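PDB 5EPA: SnoK, which acts in nogalamycin biosynthesis as a non-heme iron carbocyclase that binds 2-oxoglutarate. Local coordinates for residues A245-G250 / G254-L259; E23-E28 / S101-R106. All blocks are in the same frame, centred on the assembly; numbering follows the deposited sequence.

Interaction 1 of 2, residues A245-G250 / G254-L259; sequences ATYRPG and GHLSRL
Y247 lays its ring across two leucines, which approach obliquely from the same side of the ring plane, L256 at the CD1 rim and L259 at the CD2 rim. CD1 of Y247 is 3.7 Å from CD1 of L256, CD2 of Y247 lies 4.0 Å from CB of L259, and CE2 of Y247 comes within 3.9 Å of the backbone O of L259. With CG anti to the backbone N (chi1 168°), the ring extends over the later loop. The leucines reach it together because a type I beta turn runs from L256 to L259, closed by L259 N bonding to L256 O at 3.0 Å.

Tyrosine suits a place that asks for a broad apolar surface and a polar end. Its flat carbons pack on the leucines, and its OH hydrogen-bonds OD2 of D253, in the short connection between the two segments. The same carboxylate oxygen accepts from the backbone N of G250, so it ties ring and chain together. On the face turned from the leucines, the N of P249 lies 3.7 Å above the plane of Y247, off-centre and near the ring's margin. Strand 246-247 pairs with 141-142, making this a small two-stranded antiparallel sheet whose following loop folds back through a type I turn onto the strand's own tyrosine.

Interaction 2 of 2, residues E23-E28 / S101-R106; sequences ENLSKE and SGIALR
E23 brings its backbone O to 3.7 Å from NH1 of R106, near the guanidinium plane and at its edge, where the N-terminal approach to helix 27-36 runs alongside helix 98-108. The latter packs on the sheet of what is, as in PhyH and cupin relatives, probably a jelly-roll fold: A104 touches Y240 and F215, and I103 also meets F215. The stronger partner of NH1 of R106 is the backbone O of A22, so the arginine grips the chain just ahead of the helix.

L25 follows as the apolar wedge. A CG anti to the backbone N (chi1 177°) points its isopropyl end at R106, and CD2 comes to lie 4.1 Å above the guanidinium plane, over its centre. The same methyl lies 3.9 Å from CB of R106 and 4.1 Å from CG2 of I103; a branched, buried leucine can thus touch I103 and R106, one turn apart on helix 98-108, at once. The L25 O accepts a weak bond from NH1 of R106 at 3.3 Å, bent to 127°. Arginine suits this place because its long chain, bent at chi3 (49°), turns the guanidinium back over L25 and toward the carbonyls. Replaced by an alanine, this residue would probably leave the oxygens of A22 and L25 without their donor and uncover the CD2 methyl of L25.

S26 next takes the N-cap position, its OG accepting from the backbone N of A29. K27, on the first turn, holds its NZ 5.4 Å from NH2 of R106, two like charges near each other without touching.

Interactions 1 and 2 lie on separate parts of the protein, with centres 30 Å apart and nearest atoms about 13 Å apart, so neither touches the other. The two contacts follow one another along the chain, interaction 2 coming first. Strand 233-242 connects their surroundings, since its Y240 is touched by helix 98-108, its R233 binds 2-oxoglutarate, and the chain leaving it soon enters interaction 1. Interaction 2 is consistent with an outer layer behind the pocket: I103 touches F215, next to H216 on strand 213-217, and its side chain lies about 12 Å from those of the 2-oxoglutarate-binding residues W151 and H216. Interaction 1 is peripheral packing away from the iron and cosubstrate sites.

Interaction 1 of 2, residues A245-G250 / G254-L259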
loop_
_atom_site.group_PDB
_atom_site.type_symbol
_atom_site.label_atom_id
_atom_site.label_comp_id
_atom_site.label_asym_id
_atom_site.label_seq_id
_atom_site.Cartn_x
_atom_site.Cartn_y
_atom_site.Cartn_z
ATOM N N ALA A 245 -9.442 -14.666 0.209
ATOM C CA ALA A 245 -10.009 -13.648 1.105
ATOM C C ALA A 245 -11.506 -13.463 0.976
ATOM O O ALA A 245 -12.058 -13.557 -0.120
ATOM C CB ALA A 245 -9.355 -12.323 0.863
ATOM N N THR A 246 -12.163 -13.240 2.114
ATOM C CA THR A 246 -13.599 -13.032 2.171
ATOM C C THR A 246 -13.944 -11.697 2.795
ATOM O O THR A 246 -13.083 -11.065 3.451
ATOM C CB THR A 246 -14.311 -14.122 2.967
ATOM O OG1 THR A 246 -13.855 -14.122 4.312
ATOM C CG2 THR A 246 -14.097 -15.510 2.338
ATOM N N TYR A 247 -15.204 -11.266 2.605
ATOM C CA TYR A 247 -15.656 -9.922 3.010
ATOM C C TYR A 247 -16.036 -9.847 4.507
ATOM O O TYR A 247 -16.691 -10.723 5.062
ATOM C CB TYR A 247 -16.833 -9.454 2.167
ATOM C CG TYR A 247 -17.525 -8.242 2.698
ATOM C CD1 TYR A 247 -16.819 -7.094 3.017
ATOM C CD2 TYR A 247 -18.880 -8.250 2.924
ATOM C CE1 TYR A 247 -17.454 -5.987 3.549
ATOM C CE2 TYR A 247 -19.533 -7.151 3.437
ATOM C CZ TYR A 247 -18.808 -6.030 3.763
ATOM O OH TYR A 247 -19.485 -4.946 4.249
ATOM N N ARG A 248 -15.492 -8.831 5.156
ATOM C CA ARG A 248 -15.769 -8.578 6.576
ATOM C C ARG A 248 -16.118 -7.120 6.775
ATOM O O ARG A 248 -15.262 -6.265 6.489
ATOM C CB ARG A 248 -14.525 -8.898 7.434
ATOM C CG ARG A 248 -14.808 -8.797 8.908
ATOM C CD ARG A 248 -13.536 -8.862 9.732
ATOM N NE ARG A 248 -13.865 -8.863 11.153
ATOM C CZ ARG A 248 -13.003 -9.146 12.129
ATOM N NH1 ARG A 248 -11.707 -9.372 11.871
ATOM N NH2 ARG A 248 -13.450 -9.160 13.386
ATOM N N PRO A 249 -17.329 -6.836 7.259
ATOM C CA PRO A 249 -17.773 -5.459 7.327
ATOM C C PRO A 249 -16.886 -4.612 8.201
ATOM O O PRO A 249 -16.384 -5.068 9.234
ATOM C CB PRO A 249 -19.140 -5.552 7.966
ATOM C CG PRO A 249 -19.632 -6.866 7.542
ATOM C CD PRO A 249 -18.422 -7.759 7.546
ATOM N N GLY A 250 -16.638 -3.409 7.729
ATOM C CA GLY A 250 -15.739 -2.527 8.436
ATOM C C GLY A 250 -15.692 -1.174 7.826
ATOM O O GLY A 250 -16.429 -0.876 6.880
ATOM N N GLY A 254 -17.488 0.750 1.756
ATOM C CA GLY A 254 -18.616 1.356 1.014
ATOM C C GLY A 254 -18.815 0.833 -0.396
ATOM O O GLY A 254 -19.947 0.668 -0.873
ATOM N N HIS A 255 -17.713 0.552 -1.055
ATOM C CA HIS A 255 -17.731 0.015 -2.427
ATOM C C HIS A 255 -18.035 -1.489 -2.523
ATOM O O HIS A 255 -18.005 -2.060 -3.590
ATOM C CB HIS A 255 -16.360 0.278 -3.043
ATOM C CG HIS A 255 -15.256 -0.491 -2.398
ATOM N ND1 HIS A 255 -14.733 -0.170 -1.164
ATOM C CD2 HIS A 255 -14.586 -1.590 -2.812
ATOM C CE1 HIS A 255 -13.772 -1.020 -0.857
ATOM N NE2 HIS A 255 -13.657 -1.889 -1.845
ATOM N N LEU A 256 -18.294 -2.133 -1.389
ATOM C CA LEU A 256 -18.578 -3.580 -1.341
ATOM C C LEU A 256 -20.023 -3.867 -0.952
ATOM O O LEU A 256 -20.347 -4.958 -0.518
ATOM C CB LEU A 256 -17.634 -4.266 -0.340
ATOM C CG LEU A 256 -16.131 -4.153 -0.629
ATOM C CD1 LEU A 256 -15.345 -4.800 0.469
ATOM C CD2 LEU A 256 -15.751 -4.791 -1.958
ATOM N N SER A 257 -20.912 -2.913 -1.184
ATOM C CA SER A 257 -22.324 -3.074 -0.859
ATOM C C SER A 257 -22.990 -4.284 -1.505
ATOM O O SER A 257 -23.953 -4.822 -0.963
ATOM C CB SER A 257 -23.109 -1.828 -1.272
ATOM O OG SER A 257 -22.941 -1.590 -2.660
ATOM N N ARG A 258 -22.499 -4.709 -2.658
ATOM C CA ARG A 258 -23.122 -5.855 -3.368
ATOM C C ARG A 258 -22.811 -7.178 -2.670
ATOM O O ARG A 258 -23.428 -8.176 -2.950
ATOM C CB ARG A 258 -22.708 -5.895 -4.859
ATOM C CG ARG A 258 -21.216 -6.179 -5.064
ATOM C CD ARG A 258 -20.620 -5.629 -6.362
ATOM N NE ARG A 258 -19.173 -5.924 -6.484
ATOM C CZ ARG A 258 -18.196 -5.284 -5.829
ATOM N NH1 ARG A 258 -18.484 -4.294 -4.980
ATOM N NH2 ARG A 258 -16.921 -5.630 -6.013
ATOM N N LEU A 259 -21.861 -7.183 -1.736
ATOM C CA LEU A 259 -21.458 -8.437 -1.071
ATOM C C LEU A 259 -22.118 -8.648 0.294
ATOM O O LEU A 259 -22.493 -7.698 0.972
ATOM C CB LEU A 259 -19.945 -8.492 -0.875
ATOM C CG LEU A 259 -19.053 -8.349 -2.088
ATOM C CD1 LEU A 259 -17.619 -8.408 -1.595
ATOM C CD2 LEU A 259 -19.294 -9.430 -3.115
#

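Interaction 2 of 2, residues E23-E28 / S101-R106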
loop_
_atom_site.group_PDB
_atom_site.type_symbol
_atom_site.label_atom_id
_atom_site.label_comp_id
_atom_site.label_asym_id
_atom_site.label_seq_id
_atom_site.Cartn_x
_atom_site.Cartn_y
_atom_site.Cartn_z
ATOM N N GLU A 23 11.881 -12.709 -12.124
ATOM C CA GLU A 23 12.776 -13.822 -12.397
ATOM C C GLU A 23 14.119 -13.644 -11.679
ATOM O O GLU A 23 14.700 -14.614 -11.232
ATOM C CB GLU A 23 13.013 -13.963 -13.927
ATOM C CG GLU A 23 13.794 -15.202 -14.357
ATOM C CD GLU A 23 15.333 -14.995 -14.429
ATOM O OE1 GLU A 23 15.861 -13.856 -14.532
ATOM O OE2 GLU A 23 16.061 -16.015 -14.364
ATOM N N ASN A 24 14.649 -12.419 -11.645
ATOM C CA ASN A 24 16.022 -12.196 -11.123
ATOM C C ASN A 24 16.029 -11.727 -9.664
ATOM O O ASN A 24 17.065 -11.468 -9.090
ATOM C CB ASN A 24 16.837 -11.240 -12.043
ATOM C CG ASN A 24 16.397 -9.780 -11.947
ATOM O OD1 ASN A 24 15.776 -9.349 -10.982
ATOM N ND2 ASN A 24 16.722 -9.012 -12.955
ATOM N N LEU A 25 14.844 -11.564 -9.097
ATOM C CA LEU A 25 14.713 -11.206 -7.687
ATOM C C LEU A 25 15.537 -12.159 -6.815
ATOM O O LEU A 25 15.424 -13.380 -6.945
ATOM C CB LEU A 25 13.241 -11.272 -7.299
ATOM C CG LEU A 25 12.894 -10.992 -5.829
ATOM C CD1 LEU A 25 12.906 -9.507 -5.517
ATOM C CD2 LEU A 25 11.519 -11.571 -5.512
ATOM N N SER A 26 16.369 -11.609 -5.942
ATOM C CA SER A 26 17.255 -12.453 -5.154
ATOM C C SER A 26 16.531 -13.129 -4.005
ATOM O O SER A 26 15.621 -12.579 -3.430
ATOM C CB SER A 26 18.462 -11.657 -4.617
ATOM O OG SER A 26 18.041 -10.568 -3.787
ATOM N N LYS A 27 16.992 -14.312 -3.662
ATOM C CA LYS A 27 16.619 -14.970 -2.438
ATOM C C LYS A 27 16.828 -14.117 -1.204
ATOM O O LYS A 27 16.068 -14.211 -0.258
ATOM C CB LYS A 27 17.483 -16.215 -2.310
ATOM C CG LYS A 27 16.943 -17.324 -3.179
ATOM C CD LYS A 27 17.720 -18.619 -3.075
ATOM C CE LYS A 27 17.264 -19.570 -4.192
ATOM N NZ LYS A 27 17.501 -19.062 -5.588
ATOM N N GLU A 28 17.842 -13.280 -1.219
ATOM C CA GLU A 28 18.132 -12.396 -0.096
ATOM C C GLU A 28 17.035 -11.352 0.076
ATOM O O GLU A 28 16.642 -10.993 1.193
ATOM C CB GLU A 28 19.493 -11.679 -0.319
ATOM C CG GLU A 28 20.776 -12.558 -0.348
ATOM C CD GLU A 28 20.884 -13.546 -1.539
ATOM O OE1 GLU A 28 20.470 -13.176 -2.664
ATOM O OE2 GLU A 28 21.432 -14.678 -1.353
ATOM N N SER A 101 3.663 -7.678 -9.975
ATOM C CA SER A 101 2.748 -8.651 -9.397
ATOM C C SER A 101 3.471 -9.972 -9.241
ATOM O O SER A 101 3.239 -10.701 -8.290
ATOM C CB SER A 101 1.440 -8.813 -10.228
ATOM O OG SER A 101 1.691 -9.341 -11.501
ATOM N N GLY A 102 4.366 -10.282 -10.157
ATOM C CA GLY A 102 5.170 -11.505 -10.019
ATOM C C GLY A 102 6.132 -11.473 -8.812
ATOM O O GLY A 102 6.360 -12.488 -8.149
ATOM N N ILE A 103 6.698 -10.299 -8.539
ATOM C CA ILE A 103 7.541 -10.123 -7.361
ATOM C C ILE A 103 6.693 -10.263 -6.110
ATOM O O ILE A 103 7.092 -10.917 -5.175
ATOM C CB ILE A 103 8.269 -8.749 -7.377
ATOM C CG1 ILE A 103 9.380 -8.774 -8.433
ATOM C CG2 ILE A 103 8.866 -8.431 -6.008
ATOM C CD1 ILE A 103 9.872 -7.399 -8.812
ATOM N N ALA A 104 5.512 -9.660 -6.120
ATOM C CA ALA A 104 4.585 -9.763 -4.973
ATOM C C ALA A 104 4.265 -11.202 -4.634
ATOM O O ALA A 104 4.293 -11.601 -3.483
ATOM C CB ALA A 104 3.285 -9.048 -5.280
ATOM N N LEU A 105 4.058 -11.983 -5.674
ATOM C CA LEU A 105 3.794 -13.393 -5.525
ATOM C C LEU A 105 4.962 -14.149 -4.881
ATOM O O LEU A 105 4.772 -15.020 -4.024
ATOM C CB LEU A 105 3.447 -13.986 -6.904
ATOM C CG LEU A 105 2.718 -15.302 -6.972
ATOM C CD1 LEU A 105 1.409 -15.238 -6.188
ATOM C CD2 LEU A 105 2.423 -15.650 -8.432
ATOM N N ARG A 106 6.169 -13.850 -5.313
ATOM C CA ARG A 106 7.354 -14.507 -4.746
ATOM C C ARG A 106 7.567 -14.106 -3.292
ATOM O O ARG A 106 7.916 -14.917 -2.458
ATOM C CB ARG A 106 8.595 -14.222 -5.598
ATOM C CG ARG A 106 8.602 -15.035 -6.885
ATOM C CD ARG A 106 9.951 -15.153 -7.586
ATOM N NE ARG A 106 11.020 -15.548 -6.666
ATOM C CZ ARG A 106 12.331 -15.439 -6.909
ATOM N NH1 ARG A 106 12.780 -14.934 -8.053
ATOM N NH2 ARG A 106 13.204 -15.847 -5.984
#